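Local coordinates for uroporphyrinogen-III synthetase (Pseudomonas syringae pv. tomato, PDB 3RE1), which probably cyclises the linear tetrapyrrole hydroxymethylbilane, with loss of water, to the macrocycle uroporphyrinogen III on the way to protoporphyrin IX, at residues P92-S102 / D110-P118. Numbering follows the deposited sequence.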
ATOM      1  N   PRO A  92     -10.103  18.094 -17.405  1.00 57.44           N
ATOM      2  CA  PRO A  92      -9.742  16.688 -17.221  1.00 57.53           C
ATOM      3  C   PRO A  92      -9.839  15.890 -18.518  1.00 55.35           C
ATOM      4  O   PRO A  92     -10.702  16.164 -19.330  1.00 54.15           O
ATOM      5  CB  PRO A  92     -10.741  16.214 -16.159  1.00 57.37           C
ATOM      6  CG  PRO A  92     -11.870  17.181 -16.254  1.00 56.43           C
ATOM      7  CD  PRO A  92     -11.213  18.483 -16.516  1.00 52.38           C
ATOM      8  N   PRO A  93      -8.943  14.903 -18.717  1.00 53.33           N
ATOM      9  CA  PRO A  93      -8.937  14.060 -19.922  1.00 52.26           C
ATOM     10  C   PRO A  93     -10.203  13.233 -20.107  1.00 50.98           C
ATOM     11  O   PRO A  93     -10.734  12.704 -19.157  1.00 54.85           O
ATOM     12  CB  PRO A  93      -7.726  13.157 -19.702  1.00 52.61           C
ATOM     13  CG  PRO A  93      -6.828  13.956 -18.800  1.00 54.17           C
ATOM     14  CD  PRO A  93      -7.800  14.586 -17.845  1.00 53.99           C
ATOM     15  N   MET A  94     -10.682  13.128 -21.335  1.00 54.51           N
ATOM     16  CA  MET A  94     -11.843  12.301 -21.639  1.00 54.50           C
ATOM     17  C   MET A  94     -11.397  10.895 -22.005  1.00 54.99           C
ATOM     18  O   MET A  94     -11.578  10.446 -23.133  1.00 54.25           O
ATOM     19  CB  MET A  94     -12.601  12.870 -22.819  1.00 54.90           C
ATOM     20  CG  MET A  94     -13.343  14.126 -22.489  1.00 69.41           C
ATOM     21  SD  MET A  94     -14.998  13.860 -21.781  1.00 80.87           S
ATOM     22  CE  MET A  94     -14.920  14.908 -20.245  1.00 74.91           C
ATOM     23  N   GLN A  95     -10.794  10.200 -21.052  1.00 52.21           N
ATOM     24  CA  GLN A  95     -10.354   8.835 -21.298  1.00 43.99           C
ATOM     25  C   GLN A  95     -10.647   7.954 -20.076  1.00 42.01           C
ATOM     26  O   GLN A  95     -10.740   8.460 -18.953  1.00 35.90           O
ATOM     27  CB  GLN A  95      -8.864   8.812 -21.664  1.00 39.45           C
ATOM     28  CG  GLN A  95      -7.920   8.568 -20.534  1.00 38.93           C
ATOM     29  CD  GLN A  95      -6.462   8.846 -20.898  1.00 31.05           C
ATOM     30  OE1 GLN A  95      -5.933   8.348 -21.912  1.00 32.10           O
ATOM     31  NE2 GLN A  95      -5.804   9.642 -20.056  1.00 30.18           N
ATOM     32  N   PRO A  96     -10.798   6.628 -20.291  1.00 38.47           N
ATOM     33  CA  PRO A  96     -11.073   5.680 -19.201  1.00 35.36           C
ATOM     34  C   PRO A  96      -9.936   5.615 -18.213  1.00 37.47           C
ATOM     35  O   PRO A  96      -8.768   5.507 -18.598  1.00 40.62           O
ATOM     36  CB  PRO A  96     -11.258   4.353 -19.926  1.00 35.58           C
ATOM     37  CG  PRO A  96     -11.701   4.742 -21.304  1.00 37.76           C
ATOM     38  CD  PRO A  96     -10.880   5.963 -21.604  1.00 37.49           C
ATOM     39  N   TRP A  97     -10.287   5.731 -16.935  1.00 39.49           N
ATOM     40  CA  TRP A  97      -9.343   5.677 -15.828  1.00 35.37           C
ATOM     41  C   TRP A  97      -9.888   4.623 -14.874  1.00 37.42           C
ATOM     42  O   TRP A  97     -11.109   4.501 -14.706  1.00 31.60           O
ATOM     43  CB  TRP A  97      -9.260   7.037 -15.122  1.00 27.47           C
ATOM     44  CG  TRP A  97      -8.351   8.030 -15.796  1.00 34.20           C
ATOM     45  CD1 TRP A  97      -8.389   8.429 -17.104  1.00 37.87           C
ATOM     46  CD2 TRP A  97      -7.267   8.747 -15.191  1.00 29.73           C
ATOM     47  NE1 TRP A  97      -7.375   9.325 -17.352  1.00 36.43           N
ATOM     48  CE2 TRP A  97      -6.689   9.546 -16.189  1.00 34.13           C
ATOM     49  CE3 TRP A  97      -6.732   8.783 -13.906  1.00 37.16           C
ATOM     50  CZ2 TRP A  97      -5.579  10.371 -15.936  1.00 34.96           C
ATOM     51  CZ3 TRP A  97      -5.625   9.610 -13.659  1.00 35.03           C
ATOM     52  CH2 TRP A  97      -5.064  10.380 -14.668  1.00 29.12           C
ATOM     53  N   PHE A  98      -8.990   3.867 -14.242  1.00 36.90           N
ATOM     54  CA  PHE A  98      -9.410   2.823 -13.334  1.00 35.16           C
ATOM     55  C   PHE A  98      -8.586   2.806 -12.075  1.00 37.04           C
ATOM     56  O   PHE A  98      -7.477   3.364 -12.045  1.00 33.95           O
ATOM     57  CB  PHE A  98      -9.319   1.474 -14.057  1.00 35.17           C
ATOM     58  CG  PHE A  98     -10.030   1.455 -15.384  1.00 34.33           C
ATOM     59  CD1 PHE A  98      -9.408   1.915 -16.514  1.00 29.73           C
ATOM     60  CD2 PHE A  98     -11.349   1.021 -15.491  1.00 37.66           C
ATOM     61  CE1 PHE A  98     -10.066   1.913 -17.749  1.00 31.98           C
ATOM     62  CE2 PHE A  98     -12.003   1.007 -16.742  1.00 31.41           C
ATOM     63  CZ  PHE A  98     -11.354   1.457 -17.854  1.00 27.18           C
ATOM     64  N   SER A  99      -9.122   2.135 -11.048  1.00 39.67           N
ATOM     65  CA  SER A  99      -8.425   1.909  -9.760  1.00 44.46           C
ATOM     66  C   SER A  99      -8.817   0.555  -9.204  1.00 50.63           C
ATOM     67  O   SER A  99      -9.827  -0.022  -9.617  1.00 51.63           O
ATOM     68  CB  SER A  99      -8.823   2.978  -8.741  1.00 40.14           C
ATOM     69  OG  SER A  99     -10.242   3.078  -8.636  1.00 40.00           O
ATOM     70  N   VAL A 100      -8.036   0.053  -8.254  1.00 56.41           N
ATOM     71  CA  VAL A 100      -8.345  -1.232  -7.627  1.00 57.83           C
ATOM     72  C   VAL A 100      -9.463  -1.028  -6.610  1.00 60.92           C
ATOM     73  O   VAL A 100     -10.504  -1.708  -6.664  1.00 62.30           O
ATOM     74  CB  VAL A 100      -7.107  -1.831  -6.936  1.00 60.28           C
ATOM     75  CG1 VAL A 100      -6.131  -2.377  -7.984  1.00 56.34           C
ATOM     76  CG2 VAL A 100      -6.419  -0.760  -6.070  1.00 61.31           C
ATOM     77  N   GLY A 101      -9.264  -0.070  -5.703  1.00 61.94           N
ATOM     78  CA  GLY A 101     -10.269   0.221  -4.695  1.00 64.37           C
ATOM     79  C   GLY A 101     -11.077   1.479  -4.958  1.00 66.76           C
ATOM     80  O   GLY A 101     -10.654   2.362  -5.690  1.00 67.28           O
ATOM     81  N   SER A 102     -12.245   1.564  -4.330  1.00 69.26           N
ATOM     82  CA  SER A 102     -13.121   2.735  -4.434  1.00 67.66           C
ATOM     83  C   SER A 102     -12.543   3.950  -3.701  1.00 64.41           C
ATOM     84  O   SER A 102     -12.972   5.093  -3.911  1.00 65.16           O
ATOM     85  CB  SER A 102     -14.492   2.390  -3.846  1.00 67.63           C
ATOM     86  OG  SER A 102     -14.339   1.824  -2.551  1.00 68.11           O
ATOM     87  N   ASP A 110     -13.691  12.586  -7.998  1.00 49.96           N
ATOM     88  CA  ASP A 110     -13.955  13.940  -7.525  1.00 54.67           C
ATOM     89  C   ASP A 110     -13.389  15.008  -8.447  1.00 54.08           C
ATOM     90  O   ASP A 110     -14.016  16.047  -8.622  1.00 57.43           O
ATOM     91  CB  ASP A 110     -13.402  14.169  -6.107  1.00 53.12           C
ATOM     92  CG  ASP A 110     -14.247  13.495  -5.025  1.00 59.13           C
ATOM     93  OD1 ASP A 110     -15.456  13.226  -5.280  1.00 58.35           O
ATOM     94  OD2 ASP A 110     -13.690  13.245  -3.917  1.00 53.24           O
ATOM     95  N   TYR A 111     -12.204  14.770  -9.011  1.00 50.06           N
ATOM     96  CA  TYR A 111     -11.574  15.780  -9.874  1.00 49.16           C
ATOM     97  C   TYR A 111     -12.194  15.803 -11.264  1.00 47.94           C
ATOM     98  O   TYR A 111     -11.782  16.583 -12.123  1.00 47.97           O
ATOM     99  CB  TYR A 111     -10.082  15.531 -10.002  1.00 45.19           C
ATOM    100  CG  TYR A 111      -9.368  16.538 -10.859  1.00 49.11           C
ATOM    101  CD1 TYR A 111      -9.270  17.867 -10.464  1.00 47.07           C
ATOM    102  CD2 TYR A 111      -8.771  16.161 -12.072  1.00 44.10           C
ATOM    103  CE1 TYR A 111      -8.610  18.797 -11.255  1.00 39.43           C
ATOM    104  CE2 TYR A 111      -8.111  17.086 -12.852  1.00 37.68           C
ATOM    105  CZ  TYR A 111      -8.035  18.401 -12.440  1.00 35.68           C
ATOM    106  OH  TYR A 111      -7.377  19.346 -13.182  1.00 47.22           O
ATOM    107  N   GLY A 112     -13.192  14.946 -11.470  1.00 43.86           N
ATOM    108  CA  GLY A 112     -13.870  14.863 -12.746  1.00 44.40           C
ATOM    109  C   GLY A 112     -13.287  13.902 -13.781  1.00 45.83           C
ATOM    110  O   GLY A 112     -13.478  14.081 -14.986  1.00 45.51           O
ATOM    111  N   LEU A 113     -12.566  12.881 -13.328  1.00 44.96           N
ATOM    112  CA  LEU A 113     -12.047  11.899 -14.258  1.00 41.53           C
ATOM    113  C   LEU A 113     -13.058  10.765 -14.424  1.00 42.53           C
ATOM    114  O   LEU A 113     -13.791  10.408 -13.496  1.00 43.13           O
ATOM    115  CB  LEU A 113     -10.697  11.363 -13.793  1.00 43.25           C
ATOM    116  CG  LEU A 113      -9.577  12.400 -13.802  1.00 42.74           C
ATOM    117  CD1 LEU A 113      -8.331  11.892 -13.057  1.00 42.60           C
ATOM    118  CD2 LEU A 113      -9.262  12.758 -15.228  1.00 36.90           C
ATOM    119  N   ASP A 114     -13.085  10.202 -15.617  1.00 40.23           N
ATOM    120  CA  ASP A 114     -14.008   9.152 -15.933  1.00 43.00           C
ATOM    121  C   ASP A 114     -13.454   7.835 -15.391  1.00 46.59           C
ATOM    122  O   ASP A 114     -13.155   6.907 -16.144  1.00 50.00           O
ATOM    123  CB  ASP A 114     -14.196   9.126 -17.449  1.00 47.85           C
ATOM    124  CG  ASP A 114     -15.143   8.055 -17.907  1.00 56.65           C
ATOM    125  OD1 ASP A 114     -16.161   7.799 -17.212  1.00 57.10           O
ATOM    126  OD2 ASP A 114     -14.858   7.476 -18.979  1.00 61.19           O
ATOM    127  N   ALA A 115     -13.318   7.776 -14.072  1.00 46.45           N
ATOM    128  CA  ALA A 115     -12.801   6.598 -13.356  1.00 48.40           C
ATOM    129  C   ALA A 115     -13.876   5.588 -12.964  1.00 47.95           C
ATOM    130  O   ALA A 115     -15.020   5.936 -12.755  1.00 50.10           O
ATOM    131  CB  ALA A 115     -12.037   7.021 -12.095  1.00 40.18           C
ATOM    132  N   SER A 116     -13.472   4.326 -12.868  1.00 49.54           N
ATOM    133  CA  SER A 116     -14.333   3.231 -12.462  1.00 46.98           C
ATOM    134  C   SER A 116     -13.452   2.207 -11.756  1.00 49.12           C
ATOM    135  O   SER A 116     -12.224   2.263 -11.839  1.00 43.98           O
ATOM    136  CB  SER A 116     -15.016   2.599 -13.672  1.00 50.42           C
ATOM    137  OG  SER A 116     -14.072   2.078 -14.598  1.00 56.65           O
ATOM    138  N   TRP A 117     -14.078   1.268 -11.060  1.00 51.74           N
ATOM    139  CA  TRP A 117     -13.339   0.260 -10.332  1.00 57.11           C
ATOM    140  C   TRP A 117     -14.266  -0.924 -10.079  1.00 59.50           C
ATOM    141  O   TRP A 117     -15.477  -0.778 -10.190  1.00 62.38           O
ATOM    142  CB  TRP A 117     -12.826   0.860  -9.021  1.00 58.52           C
ATOM    143  CG  TRP A 117     -13.940   1.412  -8.172  1.00 64.88           C
ATOM    144  CD1 TRP A 117     -14.743   0.717  -7.316  1.00 59.29           C
ATOM    145  CD2 TRP A 117     -14.403   2.768  -8.143  1.00 65.97           C
ATOM    146  NE1 TRP A 117     -15.666   1.546  -6.761  1.00 60.17           N
ATOM    147  CE2 TRP A 117     -15.483   2.812  -7.241  1.00 65.11           C
ATOM    148  CE3 TRP A 117     -14.004   3.947  -8.783  1.00 62.97           C
ATOM    149  CZ2 TRP A 117     -16.174   4.000  -6.956  1.00 68.05           C
ATOM    150  CZ3 TRP A 117     -14.700   5.123  -8.511  1.00 66.31           C
ATOM    151  CH2 TRP A 117     -15.767   5.142  -7.599  1.00 67.09           C
ATOM    152  N   PRO A 118     -13.703  -2.110  -9.753  1.00 61.93           N
ATOM    153  CA  PRO A 118     -14.458  -3.334  -9.435  1.00 60.94           C
ATOM    154  C   PRO A 118     -15.474  -3.149  -8.308  1.00 61.74           C
ATOM    155  O   PRO A 118     -16.447  -3.909  -8.219  1.00 63.64           O
ATOM    156  CB  PRO A 118     -13.356  -4.307  -9.017  1.00 61.33           C
ATOM    157  CG  PRO A 118     -12.227  -3.907  -9.883  1.00 60.13           C
ATOM    158  CD  PRO A 118     -12.256  -2.402  -9.784  1.00 61.40           C
TER
HETATM  159  O   HOH W   1     -11.423  10.757 -17.812  1.00 39.41           O
HETATM  160  O   HOH W   2     -13.462   4.373 -16.269  1.00 53.48           O
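Two parallel strands of a beta-alpha-beta unit pair here, 97-99 with 115-116, joined by helix 102-110 at the margin of a mixed sheet. Three backbone bonds set the register: Trp97 N donates to Asp114 O (3.2 Å), Ser116 N to Trp97 O, and Ser99 N to Ser116 O. Water 1 bridges the loops ahead of the strands, accepting from Asp114 N and donating to Pro93 O and Gln95 O; water 2 adds a second donor to two carbonyl oxygens already used by the ladder, Trp97 O and Asp114 O, accepts from Ser116 OG (2.9 Å), and lies over one face of the Phe98 ring.

On the face carrying Trp97 and Ala115, Leu113 fits between the indole and the two prolines. Leu113 CD1 sits over the six-membered ring of Trp97, 3.7 Å from its centroid and 17° off the normal, a CH-pi contact, while Leu113 CD2 reaches Pro93 CD at 3.5 Å. With CG of Leu113 anti to its carbonyl carbon (chi1 -66°) and chi2 extended at 168°, the two methyls part, CD1 to the indole and CD2 to the prolines. Beyond it, Pro92 CB packs against Leu113 CD2 and the carbonyl of Gly112, where a Schellman motif ends the helix. At the far end, Ser102 CA lies 3.6 Å from the centroid of the five-membered ring of Trp117, almost on its normal, and Ser99 OG donates to Gly101 O, tying together the turn into the helix.

Leu108 of helix 102-110 packs on Trp97, Leu113 and Ala115, whereas Arg132 and Leu133 of helix 131-137 touch Phe98 on the other face; Arg132 also forms a salt bridge with Asp114. Strand 97-99 continues the sheet through backbone bonds to strand 69-72, leaving 115-116 as the outermost strand.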